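Long-range contact in LP04448p (PDB 2QK2), which probably binds tubulin through its TOG domains and acts at microtubule plus ends in the fruit fly: residues W29-E40 with N70-C80. Residues are numbered along the deposited sequence; the frame is centred on the assembly and turned at random.
Sequences WTLRKESLEVLE and NVVLVAMAGKC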
# COMPACT_ATOMS: atom_id res chain seq x y z
N TRP A 29 -7.27 8.09 24.61
CA TRP A 29 -6.93 8.34 23.21
C TRP A 29 -6.30 9.70 22.93
O TRP A 29 -5.46 9.82 22.03
CB TRP A 29 -8.15 8.12 22.30
CG TRP A 29 -9.09 9.28 22.22
CD1 TRP A 29 -10.11 9.58 23.09
CD2 TRP A 29 -9.11 10.30 21.22
NE1 TRP A 29 -10.76 10.72 22.68
CE2 TRP A 29 -10.17 11.19 21.54
CE3 TRP A 29 -8.33 10.56 20.08
CZ2 TRP A 29 -10.47 12.31 20.76
CZ3 TRP A 29 -8.63 11.68 19.30
CH2 TRP A 29 -9.69 12.54 19.64
N THR A 30 -6.69 10.72 23.69
CA THR A 30 -6.13 12.06 23.47
C THR A 30 -4.65 12.11 23.81
O THR A 30 -3.93 12.97 23.30
CB THR A 30 -6.88 13.13 24.28
OG1 THR A 30 -7.05 12.69 25.64
CG2 THR A 30 -8.24 13.41 23.67
N LEU A 31 -4.18 11.20 24.65
CA LEU A 31 -2.77 11.18 25.00
C LEU A 31 -2.02 10.47 23.87
O LEU A 31 -0.91 10.88 23.50
CB LEU A 31 -2.54 10.45 26.33
CG LEU A 31 -3.10 11.15 27.58
CD1 LEU A 31 -2.70 10.37 28.83
CD2 LEU A 31 -2.56 12.57 27.66
N ARG A 32 -2.62 9.42 23.32
CA ARG A 32 -1.98 8.71 22.22
C ARG A 32 -1.91 9.68 21.03
O ARG A 32 -0.91 9.75 20.33
CB ARG A 32 -2.78 7.45 21.85
CG ARG A 32 -2.92 6.45 23.00
CD ARG A 32 -3.19 5.02 22.53
NE ARG A 32 -4.49 4.84 21.89
CZ ARG A 32 -5.66 4.88 22.53
NH1 ARG A 32 -5.71 5.10 23.85
NH2 ARG A 32 -6.79 4.70 21.85
N LYS A 33 -2.99 10.45 20.84
CA LYS A 33 -3.05 11.44 19.76
C LYS A 33 -1.89 12.43 19.84
O LYS A 33 -1.31 12.82 18.82
CB LYS A 33 -4.37 12.22 19.83
CG LYS A 33 -4.42 13.43 18.91
CD LYS A 33 -5.68 14.25 19.12
CE LYS A 33 -5.71 14.89 20.49
NZ LYS A 33 -4.71 15.98 20.64
N GLU A 34 -1.54 12.84 21.06
CA GLU A 34 -0.45 13.79 21.23
C GLU A 34 0.89 13.32 20.64
O GLU A 34 1.60 14.11 20.03
CB GLU A 34 -0.30 14.16 22.72
CG GLU A 34 -1.58 14.75 23.29
CD GLU A 34 -1.43 15.31 24.70
OE1 GLU A 34 -0.60 14.78 25.47
OE2 GLU A 34 -2.16 16.27 25.04
N SER A 35 1.22 12.04 20.81
CA SER A 35 2.46 11.52 20.25
C SER A 35 2.40 11.54 18.72
O SER A 35 3.33 12.00 18.06
CB SER A 35 2.72 10.08 20.72
OG SER A 35 3.23 10.04 22.04
N LEU A 36 1.30 11.04 18.16
CA LEU A 36 1.16 11.00 16.71
C LEU A 36 1.13 12.41 16.09
O LEU A 36 1.66 12.61 14.99
CB LEU A 36 -0.10 10.21 16.32
CG LEU A 36 -0.10 8.72 16.72
CD1 LEU A 36 -1.38 8.06 16.23
CD2 LEU A 36 1.12 8.01 16.14
N GLU A 37 0.53 13.37 16.78
CA GLU A 37 0.47 14.75 16.30
C GLU A 37 1.86 15.31 16.09
O GLU A 37 2.18 15.87 15.05
CB GLU A 37 -0.21 15.68 17.31
CG GLU A 37 -1.70 15.67 17.33
CD GLU A 37 -2.23 16.83 18.16
OE1 GLU A 37 -2.04 17.99 17.74
OE2 GLU A 37 -2.81 16.58 19.24
N VAL A 38 2.68 15.17 17.13
CA VAL A 38 4.05 15.66 17.09
C VAL A 38 4.83 14.98 15.98
O VAL A 38 5.57 15.63 15.24
CB VAL A 38 4.75 15.43 18.44
CG1 VAL A 38 6.20 15.85 18.36
CG2 VAL A 38 4.05 16.24 19.53
N LEU A 39 4.66 13.67 15.85
CA LEU A 39 5.36 12.91 14.82
C LEU A 39 4.91 13.36 13.43
O LEU A 39 5.74 13.62 12.56
CB LEU A 39 5.10 11.41 14.97
CG LEU A 39 5.65 10.53 13.84
CD1 LEU A 39 7.18 10.60 13.80
CD2 LEU A 39 5.20 9.09 14.07
N GLU A 40 3.60 13.45 13.23
CA GLU A 40 3.10 13.86 11.93
C GLU A 40 3.68 15.21 11.51
O GLU A 40 3.98 15.42 10.34
CB GLU A 40 1.58 13.93 11.91
CG GLU A 40 1.03 14.05 10.49
CD GLU A 40 -0.47 13.86 10.40
OE1 GLU A 40 -1.00 12.90 11.01
OE2 GLU A 40 -1.12 14.66 9.69
N ASN A 70 -9.65 3.29 18.23
CA ASN A 70 -10.01 4.63 17.77
C ASN A 70 -9.60 4.85 16.30
O ASN A 70 -8.41 4.90 15.99
CB ASN A 70 -9.32 5.66 18.68
CG ASN A 70 -9.81 7.07 18.44
OD1 ASN A 70 -9.70 7.59 17.34
ND2 ASN A 70 -10.34 7.69 19.49
N VAL A 71 -10.59 4.97 15.41
CA VAL A 71 -10.29 5.14 13.99
C VAL A 71 -9.55 6.43 13.64
O VAL A 71 -8.89 6.50 12.61
CB VAL A 71 -11.58 5.05 13.12
CG1 VAL A 71 -12.17 3.66 13.26
CG2 VAL A 71 -12.59 6.12 13.54
N VAL A 72 -9.66 7.44 14.49
CA VAL A 72 -8.94 8.69 14.22
C VAL A 72 -7.43 8.43 14.40
O VAL A 72 -6.61 8.96 13.65
CB VAL A 72 -9.39 9.81 15.18
CG1 VAL A 72 -8.40 10.96 15.14
CG2 VAL A 72 -10.77 10.31 14.77
N LEU A 73 -7.10 7.61 15.39
CA LEU A 73 -5.71 7.26 15.67
C LEU A 73 -5.17 6.33 14.58
O LEU A 73 -4.02 6.43 14.17
CB LEU A 73 -5.60 6.60 17.04
CG LEU A 73 -5.18 7.50 18.22
CD1 LEU A 73 -5.68 8.92 18.03
CD2 LEU A 73 -5.68 6.90 19.52
N VAL A 74 -6.01 5.42 14.11
CA VAL A 74 -5.62 4.50 13.05
C VAL A 74 -5.24 5.31 11.80
O VAL A 74 -4.18 5.08 11.21
CB VAL A 74 -6.76 3.53 12.71
CG1 VAL A 74 -6.41 2.71 11.46
CG2 VAL A 74 -7.00 2.59 13.90
N ALA A 75 -6.08 6.27 11.43
CA ALA A 75 -5.82 7.11 10.26
C ALA A 75 -4.54 7.92 10.43
O ALA A 75 -3.74 8.03 9.51
CB ALA A 75 -7.00 8.06 10.00
N MSE A 76 -4.35 8.51 11.61
CA MSE A 76 -3.14 9.30 11.86
C MSE A 76 -1.89 8.42 11.77
O MSE A 76 -0.87 8.83 11.22
CB MSE A 76 -3.19 9.95 13.25
CG MSE A 76 -4.23 11.06 13.44
SE MSE A 76 -4.08 11.77 15.26
CE MSE A 76 -2.56 12.92 15.03
N ALA A 77 -1.97 7.22 12.34
CA ALA A 77 -0.84 6.29 12.32
C ALA A 77 -0.56 5.85 10.88
O ALA A 77 0.60 5.68 10.49
CB ALA A 77 -1.14 5.08 13.21
N GLY A 78 -1.62 5.66 10.09
CA GLY A 78 -1.44 5.28 8.70
C GLY A 78 -0.74 6.39 7.94
O GLY A 78 0.19 6.15 7.18
N LYS A 79 -1.19 7.62 8.16
CA LYS A 79 -0.60 8.78 7.50
C LYS A 79 0.88 8.90 7.87
O LYS A 79 1.74 9.07 6.99
CB LYS A 79 -1.35 10.06 7.92
CG LYS A 79 -0.84 11.32 7.25
CD LYS A 79 -1.07 11.26 5.75
CE LYS A 79 -0.64 12.55 5.06
NZ LYS A 79 -0.92 12.47 3.59
N CYS A 80 1.19 8.81 9.16
CA CYS A 80 2.57 8.89 9.60
C CYS A 80 3.44 7.81 8.96
O CYS A 80 4.58 8.07 8.59
CB CYS A 80 2.65 8.76 11.13
SG CYS A 80 2.15 10.23 12.04
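N70 caps helix 71-88 and meets W29 with the same amide: OD1 accepts from L73 N at 3.3 Å and, weakly, from V72 N, while ND2 lies over one face of the indole, 3.4 Å from W29 CD2. Amide and ring planes are 26° apart, and T30 CG2 lies over the opposite face, toward its rim. Helices 29-45 and 71-88 pack side by side in the HEAT-repeat array of the TOG domain; the axes of 29-40 and 71-80 run 28° from parallel and approach to 9.9 Å. With an alanine at N70, the first turn of helix 71-88 would probably lose its side-chain cap, and the indole face its amide neighbour. Below the cap, L73 fits as a knob among W29, R32, L36 and K33; its CD1 meets the indole edge in the ring plane, and CD2 packs 3.4 Å from R32 NE, a nitrogen that is salt-bridged to D68. M76, a selenomethionine, makes the next knob, among K33, L36, E37 and E40. Its chain bends at the selenium (chi3 79°), which turns CE onto the E37 backbone. Between the two knobs, L36 CD1 reaches L73 O and A77; farther along, C80 SG sits 3.7 Å from E40 CB and 3.8 Å from L39 CD2.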